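VirX1 (Cyanophage Syn10, PDB 6QGM) iodinates diverse substrates, probably by flavin-dependent chemistry as a viral member of the tryptophan halogenase family. Local coordinates at residues 251-256 / 293-298; 79-84 / 353-358; 223-228 / 342-347. All blocks are in the same frame, centred on the assembly; numbering follows the deposited sequence.

Contact 1. Residues 251-256 / 293-298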
loop_
_atom_site.group_PDB
_atom_site.type_symbol
_atom_site.label_atom_id
_atom_site.label_comp_id
_atom_site.label_asym_id
_atom_site.label_seq_id
_atom_site.Cartn_x
_atom_site.Cartn_y
_atom_site.Cartn_z
ATOM N N ASP B 251 -8.611 -31.616 6.299
ATOM C CA ASP B 251 -8.756 -31.580 7.780
ATOM C C ASP B 251 -8.280 -32.899 8.400
ATOM O O ASP B 251 -8.295 -32.998 9.639
ATOM C CB ASP B 251 -10.209 -31.290 8.145
ATOM C CG ASP B 251 -11.179 -32.298 7.558
ATOM O OD1 ASP B 251 -10.809 -32.951 6.551
ATOM O OD2 ASP B 251 -12.297 -32.408 8.090
ATOM N N LYS B 252 -7.863 -33.866 7.574
ATOM C CA LYS B 252 -7.383 -35.202 8.015
ATOM C C LYS B 252 -6.059 -35.524 7.323
ATOM O O LYS B 252 -5.835 -35.023 6.191
ATOM C CB LYS B 252 -8.403 -36.273 7.637
ATOM C CG LYS B 252 -9.815 -36.044 8.146
ATOM C CD LYS B 252 -9.875 -35.830 9.641
ATOM C CE LYS B 252 -11.288 -35.720 10.172
ATOM N NZ LYS B 252 -11.446 -36.448 11.455
ATOM N N ALA B 253 -5.233 -36.358 7.951
ATOM C CA ALA B 253 -4.044 -36.981 7.319
ATOM C C ALA B 253 -3.907 -38.416 7.823
ATOM O O ALA B 253 -4.237 -38.680 8.980
ATOM C CB ALA B 253 -2.792 -36.178 7.594
ATOM N N MET B 254 -3.488 -39.322 6.955
ATOM C CA MET B 254 -2.925 -40.637 7.342
ATOM C C MET B 254 -1.493 -40.679 6.790
ATOM O O MET B 254 -1.217 -39.988 5.791
ATOM C CB MET B 254 -3.783 -41.796 6.808
ATOM C CG MET B 254 -4.060 -41.725 5.324
ATOM S SD MET B 254 -5.221 -42.949 4.763
ATOM C CE MET B 254 -6.743 -42.323 5.466
ATOM N N ALA B 255 -0.593 -41.395 7.468
ATOM C CA ALA B 255 0.854 -41.442 7.158
ATOM C C ALA B 255 1.352 -42.870 7.359
ATOM O O ALA B 255 0.717 -43.635 8.117
ATOM C CB ALA B 255 1.598 -40.450 8.011
ATOM N N THR B 256 2.426 -43.221 6.658
ATOM C CA THR B 256 3.004 -44.582 6.662
ATOM C C THR B 256 4.485 -44.518 6.273
ATOM O O THR B 256 4.972 -43.442 5.827
ATOM C CB THR B 256 2.170 -45.515 5.769
ATOM O OG1 THR B 256 2.570 -46.863 6.013
ATOM C CG2 THR B 256 2.279 -45.206 4.288
ATOM N N GLY B 293 2.142 -40.040 3.010
ATOM C CA GLY B 293 0.821 -39.823 3.642
ATOM C C GLY B 293 -0.183 -39.176 2.697
ATOM O O GLY B 293 0.250 -38.535 1.730
ATOM N N TYR B 294 -1.478 -39.369 2.969
ATOM C CA TYR B 294 -2.625 -38.741 2.275
ATOM C C TYR B 294 -3.118 -37.587 3.152
ATOM O O TYR B 294 -3.471 -37.860 4.311
ATOM C CB TYR B 294 -3.718 -39.795 2.059
ATOM C CG TYR B 294 -4.807 -39.484 1.053
ATOM C CD1 TYR B 294 -4.903 -38.251 0.409
ATOM C CD2 TYR B 294 -5.780 -40.420 0.777
ATOM C CE1 TYR B 294 -5.920 -37.983 -0.492
ATOM C CE2 TYR B 294 -6.798 -40.169 -0.130
ATOM C CZ TYR B 294 -6.863 -38.951 -0.769
ATOM O OH TYR B 294 -7.850 -38.710 -1.668
ATOM N N CYS B 295 -3.093 -36.348 2.646
ATOM C CA CYS B 295 -3.893 -35.210 3.176
ATOM C C CYS B 295 -5.220 -35.179 2.426
ATOM O O CYS B 295 -5.162 -35.056 1.190
ATOM C CB CYS B 295 -3.212 -33.869 2.958
ATOM S SG CYS B 295 -1.844 -33.604 4.100
ATOM N N TYR B 296 -6.348 -35.278 3.130
ATOM C CA TYR B 296 -7.688 -35.389 2.508
ATOM C C TYR B 296 -8.721 -34.599 3.308
ATOM O O TYR B 296 -8.402 -34.109 4.400
ATOM C CB TYR B 296 -8.101 -36.852 2.364
ATOM C CG TYR B 296 -8.354 -37.604 3.648
ATOM C CD1 TYR B 296 -7.305 -38.101 4.404
ATOM C CD2 TYR B 296 -9.643 -37.875 4.080
ATOM C CE1 TYR B 296 -7.530 -38.817 5.568
ATOM C CE2 TYR B 296 -9.887 -38.588 5.241
ATOM C CZ TYR B 296 -8.823 -39.060 5.990
ATOM O OH TYR B 296 -9.015 -39.769 7.135
ATOM N N SER B 297 -9.919 -34.484 2.738
ATOM C CA SER B 297 -11.052 -33.704 3.270
ATOM C C SER B 297 -12.181 -34.656 3.649
ATOM O O SER B 297 -12.747 -35.282 2.733
ATOM C CB SER B 297 -11.511 -32.699 2.262
ATOM O OG SER B 297 -12.636 -31.993 2.727
ATOM N N SER B 298 -12.495 -34.735 4.947
ATOM C CA SER B 298 -13.577 -35.577 5.511
ATOM C C SER B 298 -14.923 -35.129 4.941
ATOM O O SER B 298 -15.855 -35.956 4.896
ATOM C CB SER B 298 -13.573 -35.518 7.005
ATOM O OG SER B 298 -13.869 -34.199 7.440
#
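Tyr296 O receives two backbone N-H groups, from Asp251 N and from Lys252 N (3.2 Å), which reach it from opposite faces of its carbonyl plane. Two successive residues thus face one across the strands, a classic beta bulge where strands 252-258 and 290-296 run antiparallel in the seven-stranded mixed sheet. From the bulge pair Lys252-Tyr296 the register runs on regularly through Ala253-Cys295 (non-hydrogen-bonded) to Met254-Tyr294 (hydrogen-bonded). Ala255 and Gly293 form the next non-hydrogen-bonded pair, where glycine has no side chain to clash with the facing strand.

On the face bearing Lys252, Met254, Tyr294 and Tyr296, Lys252 CB lies over one face of the Tyr296 ring, 3.5 Å from its centroid, in a CH-pi contact. Met254 CE comes obliquely to Tyr296 CE1, and Ala306 of helix 303-314 packs on both side chains; the unbranched, flexible methionine can reach both ring and helix. The phenol of Tyr294 leads away to Asn278 N.

At the bulged end, Asp251 CG sits between its backbone N and carbonyl carbon (chi1 57°), turning the carboxylate toward Ser298. OD2 lies doubtfully close to Ser298 OG, while Asp251 OD1 offers its syn lone pair to Ser298 N at 2.9 Å, nearly straight at 170°.

Contact 2. Residues 79-84 / 353-358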
loop_
_atom_site.group_PDB
_atom_site.type_symbol
_atom_site.label_atom_id
_atom_site.label_comp_id
_atom_site.label_asym_id
_atom_site.label_seq_id
_atom_site.Cartn_x
_atom_site.Cartn_y
_atom_site.Cartn_z
ATOM N N ILE B 79 10.280 -29.155 -4.969
ATOM C CA ILE B 79 8.952 -29.807 -4.760
ATOM C C ILE B 79 8.405 -30.154 -6.143
ATOM O O ILE B 79 8.302 -29.254 -6.991
ATOM C CB ILE B 79 7.962 -28.920 -3.992
ATOM C CG1 ILE B 79 8.575 -28.336 -2.719
ATOM C CG2 ILE B 79 6.702 -29.704 -3.680
ATOM C CD1 ILE B 79 7.647 -27.409 -1.966
ATOM N N ARG B 80 8.051 -31.418 -6.344
ATOM C CA ARG B 80 7.482 -31.935 -7.611
ATOM C C ARG B 80 5.969 -32.092 -7.429
ATOM O O ARG B 80 5.551 -32.613 -6.388
ATOM C CB ARG B 80 8.165 -33.257 -7.959
ATOM C CG ARG B 80 7.482 -34.032 -9.067
ATOM C CD ARG B 80 8.351 -35.175 -9.525
ATOM N NE ARG B 80 9.590 -34.638 -10.061
ATOM C CZ ARG B 80 10.744 -35.284 -10.113
ATOM N NH1 ARG B 80 10.841 -36.519 -9.674
ATOM N NH2 ARG B 80 11.810 -34.686 -10.614
ATOM N N PHE B 81 5.185 -31.651 -8.412
ATOM C CA PHE B 81 3.702 -31.758 -8.430
ATOM C C PHE B 81 3.291 -32.683 -9.574
ATOM O O PHE B 81 3.243 -32.251 -10.744
ATOM C CB PHE B 81 3.070 -30.367 -8.528
ATOM C CG PHE B 81 3.392 -29.488 -7.344
ATOM C CD1 PHE B 81 2.738 -29.659 -6.131
ATOM C CD2 PHE B 81 4.374 -28.507 -7.427
ATOM C CE1 PHE B 81 3.048 -28.858 -5.040
ATOM C CE2 PHE B 81 4.676 -27.701 -6.338
ATOM C CZ PHE B 81 4.017 -27.880 -5.144
ATOM N N THR B 82 3.022 -33.937 -9.220
ATOM C CA THR B 82 2.417 -34.961 -10.108
ATOM C C THR B 82 0.896 -34.909 -9.938
ATOM O O THR B 82 0.432 -34.811 -8.795
ATOM C CB THR B 82 2.992 -36.352 -9.818
ATOM O OG1 THR B 82 4.425 -36.252 -9.881
ATOM C CG2 THR B 82 2.471 -37.416 -10.760
ATOM N N ASN B 83 0.173 -34.905 -11.059
ATOM C CA ASN B 83 -1.293 -35.162 -11.163
ATOM C C ASN B 83 -2.123 -33.936 -10.739
ATOM O O ASN B 83 -3.327 -34.090 -10.625
ATOM C CB ASN B 83 -1.677 -36.406 -10.353
ATOM C CG ASN B 83 -2.744 -37.245 -11.017
ATOM O OD1 ASN B 83 -2.713 -37.450 -12.218
ATOM N ND2 ASN B 83 -3.684 -37.757 -10.247
ATOM N N PHE B 84 -1.523 -32.752 -10.593
ATOM C CA PHE B 84 -2.162 -31.559 -9.979
ATOM C C PHE B 84 -2.865 -30.670 -11.008
ATOM O O PHE B 84 -3.851 -30.008 -10.626
ATOM C CB PHE B 84 -1.154 -30.714 -9.203
ATOM C CG PHE B 84 -1.281 -30.849 -7.707
ATOM C CD1 PHE B 84 -0.581 -31.832 -7.026
ATOM C CD2 PHE B 84 -2.103 -29.993 -6.987
ATOM C CE1 PHE B 84 -0.707 -31.963 -5.655
ATOM C CE2 PHE B 84 -2.222 -30.120 -5.615
ATOM C CZ PHE B 84 -1.532 -31.114 -4.950
ATOM N N PRO B 353 1.486 -29.918 4.436
ATOM C CA PRO B 353 2.847 -29.689 3.914
ATOM C C PRO B 353 2.994 -29.764 2.385
ATOM O O PRO B 353 3.938 -30.340 1.921
ATOM C CB PRO B 353 3.648 -30.796 4.600
ATOM C CG PRO B 353 2.635 -31.942 4.645
ATOM C CD PRO B 353 1.297 -31.282 4.944
ATOM N N LEU B 354 2.070 -29.160 1.645
ATOM C CA LEU B 354 2.088 -29.105 0.157
ATOM C C LEU B 354 3.240 -28.194 -0.302
ATOM O O LEU B 354 3.748 -28.400 -1.423
ATOM C CB LEU B 354 0.734 -28.587 -0.346
ATOM C CG LEU B 354 0.551 -28.623 -1.860
ATOM C CD1 LEU B 354 0.667 -30.038 -2.390
ATOM C CD2 LEU B 354 -0.783 -28.024 -2.268
ATOM N N GLU B 355 3.628 -27.225 0.529
ATOM C CA GLU B 355 4.789 -26.350 0.256
ATOM C C GLU B 355 5.860 -26.603 1.327
ATOM O O GLU B 355 6.640 -25.692 1.622
ATOM C CB GLU B 355 4.310 -24.900 0.150
ATOM C CG GLU B 355 3.796 -24.545 -1.230
ATOM C CD GLU B 355 4.823 -24.635 -2.357
ATOM O OE1 GLU B 355 6.024 -24.368 -2.078
ATOM O OE2 GLU B 355 4.432 -24.982 -3.511
ATOM N N SER B 356 5.935 -27.833 1.822
ATOM C CA SER B 356 6.982 -28.337 2.745
ATOM C C SER B 356 7.148 -27.339 3.877
ATOM O O SER B 356 8.285 -26.974 4.207
ATOM C CB SER B 356 8.274 -28.558 2.011
ATOM O OG SER B 356 8.070 -29.408 0.888
ATOM N N THR B 357 6.024 -26.928 4.435
ATOM C CA THR B 357 5.887 -25.776 5.361
ATOM C C THR B 357 5.803 -26.322 6.808
ATOM O O THR B 357 5.874 -25.506 7.741
ATOM C CB THR B 357 4.785 -24.862 4.796
ATOM O OG1 THR B 357 4.614 -23.703 5.599
ATOM C CG2 THR B 357 3.456 -25.555 4.579
ATOM N N GLY B 358 5.762 -27.652 6.969
ATOM C CA GLY B 358 5.788 -28.373 8.259
ATOM C C GLY B 358 6.552 -27.636 9.352
ATOM O O GLY B 358 5.942 -27.237 10.328
#
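With CG anti to the backbone N (chi1 -174°), Leu354 brings its CD1 against the ends of both Phe81 and Phe84, while the bend of Glu355 at chi2 (-62°) turns its carboxylate across the tip of Phe81. Residues 353-358 read Pro-Leu-Glu-Ser-Thr-Gly, a sequence familiar from flavin-dependent tryptophan halogenases. They form a loop before helix 360-373 and lie against strand 78-82 and the turn that follows it.

No hydrogen bond joins the two segments; the contact is van der Waals: apolar groups of 79-84 against Leu354 and against oxygens of 354-356. Leu354 CD1 meets the edge of the Phe81 ring in its plane, 3.8 Å from CE1. Leu354 and Phe84 approach tip to tip, CD1 to CZ at 3.5 Å, and Phe81 CD1 sits over the rim of one face of the Phe84 ring. Leu354 O and Glu355 OE2 also lie at the edge of the Phe81 ring, so its C-H rim, weakly positive, suits these oxygens.

Glu355 OE2 is hydrogen-bonded to His406 NE2 of helix 382-408, and Ser356 OG to Lys76 and Ser48. By family likeness, Glu355 and Lys76 probably correspond to the glutamate and lysine of the halogenase active site. Ile79 supplies an apolar flank beside these groups: its extended CG1-CD1 arm carries CD1 to 3.4 Å from Glu355 OE1 and 3.5 Å from Ser356 OG.

Contact 3. Residues 223-228 / 342-347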
loop_
_atom_site.group_PDB
_atom_site.type_symbol
_atom_site.label_atom_id
_atom_site.label_comp_id
_atom_site.label_asym_id
_atom_site.label_seq_id
_atom_site.Cartn_x
_atom_site.Cartn_y
_atom_site.Cartn_z
ATOM N N ILE B 223 7.211 -22.487 27.055
ATOM C CA ILE B 223 7.146 -22.679 25.581
ATOM C C ILE B 223 6.366 -23.960 25.319
ATOM O O ILE B 223 6.746 -25.021 25.868
ATOM C CB ILE B 223 8.559 -22.690 24.956
ATOM C CG1 ILE B 223 9.329 -21.413 25.325
ATOM C CG2 ILE B 223 8.473 -22.869 23.442
ATOM C CD1 ILE B 223 10.686 -21.311 24.710
ATOM N N ASP B 224 5.290 -23.848 24.551
ATOM C CA ASP B 224 4.400 -24.990 24.240
ATOM C C ASP B 224 4.893 -25.658 22.954
ATOM O O ASP B 224 4.639 -25.118 21.871
ATOM C CB ASP B 224 2.948 -24.535 24.112
ATOM C CG ASP B 224 1.990 -25.691 23.927
ATOM O OD1 ASP B 224 2.460 -26.797 23.546
ATOM O OD2 ASP B 224 0.781 -25.477 24.166
ATOM N N CYS B 225 5.569 -26.800 23.092
ATOM C CA CYS B 225 6.003 -27.667 21.969
ATOM C C CYS B 225 5.257 -29.012 22.057
ATOM O O CYS B 225 5.854 -30.047 21.699
ATOM C CB CYS B 225 7.517 -27.854 22.001
ATOM S SG CYS B 225 8.437 -26.332 21.621
ATOM N N THR B 226 3.986 -28.996 22.478
ATOM C CA THR B 226 3.169 -30.211 22.722
ATOM C C THR B 226 2.404 -30.609 21.447
ATOM O O THR B 226 1.567 -31.532 21.546
ATOM C CB THR B 226 2.239 -30.014 23.930
ATOM O OG1 THR B 226 1.250 -29.026 23.642
ATOM C CG2 THR B 226 2.989 -29.618 25.181
ATOM N N GLY B 227 2.684 -29.983 20.295
ATOM C CA GLY B 227 2.026 -30.308 19.013
ATOM C C GLY B 227 0.536 -29.988 19.026
ATOM O O GLY B 227 0.150 -29.039 19.729
ATOM N N PHE B 228 -0.279 -30.775 18.309
ATOM C CA PHE B 228 -1.730 -30.528 18.085
ATOM C C PHE B 228 -2.471 -30.435 19.418
ATOM O O PHE B 228 -3.404 -29.626 19.487
ATOM C CB PHE B 228 -2.339 -31.582 17.162
ATOM C CG PHE B 228 -1.902 -31.478 15.719
ATOM C CD1 PHE B 228 -1.913 -30.264 15.035
ATOM C CD2 PHE B 228 -1.514 -32.621 15.033
ATOM C CE1 PHE B 228 -1.522 -30.196 13.707
ATOM C CE2 PHE B 228 -1.142 -32.549 13.702
ATOM C CZ PHE B 228 -1.157 -31.346 13.045
ATOM N N VAL B 342 4.459 -19.201 25.054
ATOM C CA VAL B 342 4.653 -19.077 23.577
ATOM C C VAL B 342 4.412 -20.432 22.926
ATOM O O VAL B 342 5.053 -21.391 23.358
ATOM C CB VAL B 342 6.067 -18.592 23.206
ATOM C CG1 VAL B 342 6.193 -18.317 21.719
ATOM C CG2 VAL B 342 6.467 -17.365 23.991
ATOM N N GLY B 343 3.576 -20.470 21.892
ATOM C CA GLY B 343 3.395 -21.637 21.012
ATOM C C GLY B 343 4.483 -21.694 19.958
ATOM O O GLY B 343 4.665 -20.681 19.236
ATOM N N ILE B 344 5.209 -22.816 19.897
ATOM C CA ILE B 344 6.235 -23.114 18.850
ATOM C C ILE B 344 5.883 -24.468 18.228
ATOM O O ILE B 344 5.793 -25.458 18.974
ATOM C CB ILE B 344 7.666 -23.092 19.437
ATOM C CG1 ILE B 344 7.964 -21.738 20.100
ATOM C CG2 ILE B 344 8.708 -23.464 18.382
ATOM C CD1 ILE B 344 9.422 -21.370 20.205
ATOM N N GLY B 345 5.669 -24.494 16.918
ATOM C CA GLY B 345 5.285 -25.688 16.144
ATOM C C GLY B 345 3.774 -25.826 16.048
ATOM O O GLY B 345 3.077 -24.795 15.962
ATOM N N LEU B 346 3.275 -27.060 16.094
ATOM C CA LEU B 346 1.862 -27.382 15.782
ATOM C C LEU B 346 0.941 -26.876 16.896
ATOM O O LEU B 346 -0.251 -26.688 16.608
ATOM C CB LEU B 346 1.729 -28.894 15.569
ATOM C CG LEU B 346 2.573 -29.491 14.432
ATOM C CD1 LEU B 346 1.863 -30.696 13.831
ATOM C CD2 LEU B 346 2.874 -28.483 13.327
ATOM N N SER B 347 1.468 -26.628 18.099
ATOM C CA SER B 347 0.733 -26.007 19.231
ATOM C C SER B 347 0.209 -24.623 18.821
ATOM O O SER B 347 -0.841 -24.212 19.352
ATOM C CB SER B 347 1.602 -25.911 20.453
ATOM O OG SER B 347 2.762 -25.159 20.170
#
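Ile223 CG2 and Ile344 CG1 meet at 3.6 Å, the two side chains slanting past each other, and Cys225 SG rests 4.0 Å from Ile344 CB. This apolar cluster lies on one face of the sheet, under helices 14-26 and 360-373: Thr19 of the first touches all three residues, and Leu369 of the second packs on both isoleucines. Branched isoleucine packs well between sheet and helices, and the compact thiol of Cys225 fits close to the glycine-rich turn that follows strand 6-10. That turn carries a GxGxxG pattern, consistent with the dinucleotide-binding Rossmann fold expected of a flavin-dependent halogenase.

Strands 221-224 and 341-343 run parallel as neighbours in the sheet. Ile223 pairs with Val342 and Asp224 with Gly343, and Asp224 N donates to Val342 O at 2.7 Å. Past the strands both chains turn into loops, where Leu346 CD1 lies over one face of the Phe228 ring; the modelled distance there is doubtful. Gly227 has phi 65°, a conformation readily adopted by a residue without a beta carbon, and its CA lies 3.7 Å from Leu346 CB.

The polar edge gathers round Asp224. Its backbone O accepts from Ile344 N (3.1 Å, 172°) and from Ser347 OG, which arrive from opposite faces of the carbonyl plane, the hydroxyl well above that plane. In the side chain, OD1 takes Thr226 N at 2.9 Å, an Asx turn, and also Thr226 OG1. OD2 accepts from Leu232 N and Leu233 N at the start of helix 231-236. A buried carboxylate with so many donors, close to a helix N terminus, is probably stabilised as the anion; it ties its own loop to the start of helix 231-236, while the backbone O holds the 344-347 loop.

From the N terminus the chain first passes through the glycine-rich turn and then residues 79-84, which wait until 353-358 for their partner; contact 2 therefore closes the longest loop. Inside it, contact 3 joins 223-228 to 342-347, and inside that, contact 1 pairs 251-256 with 293-298. The three loops nest without crossing. Contact 3 belongs to the Rossmann-like sheet, whereas contact 1 lies within the other mixed sheet, and contact 2 ties that second sheet to the loop before helix 360-373. Contacts 1 and 2 touch where Cys295 SG packs on Pro353 CD; contact 3 touches neither, its centre about 24 Å from that of contact 2, although their nearest atoms are about 4 Å apart.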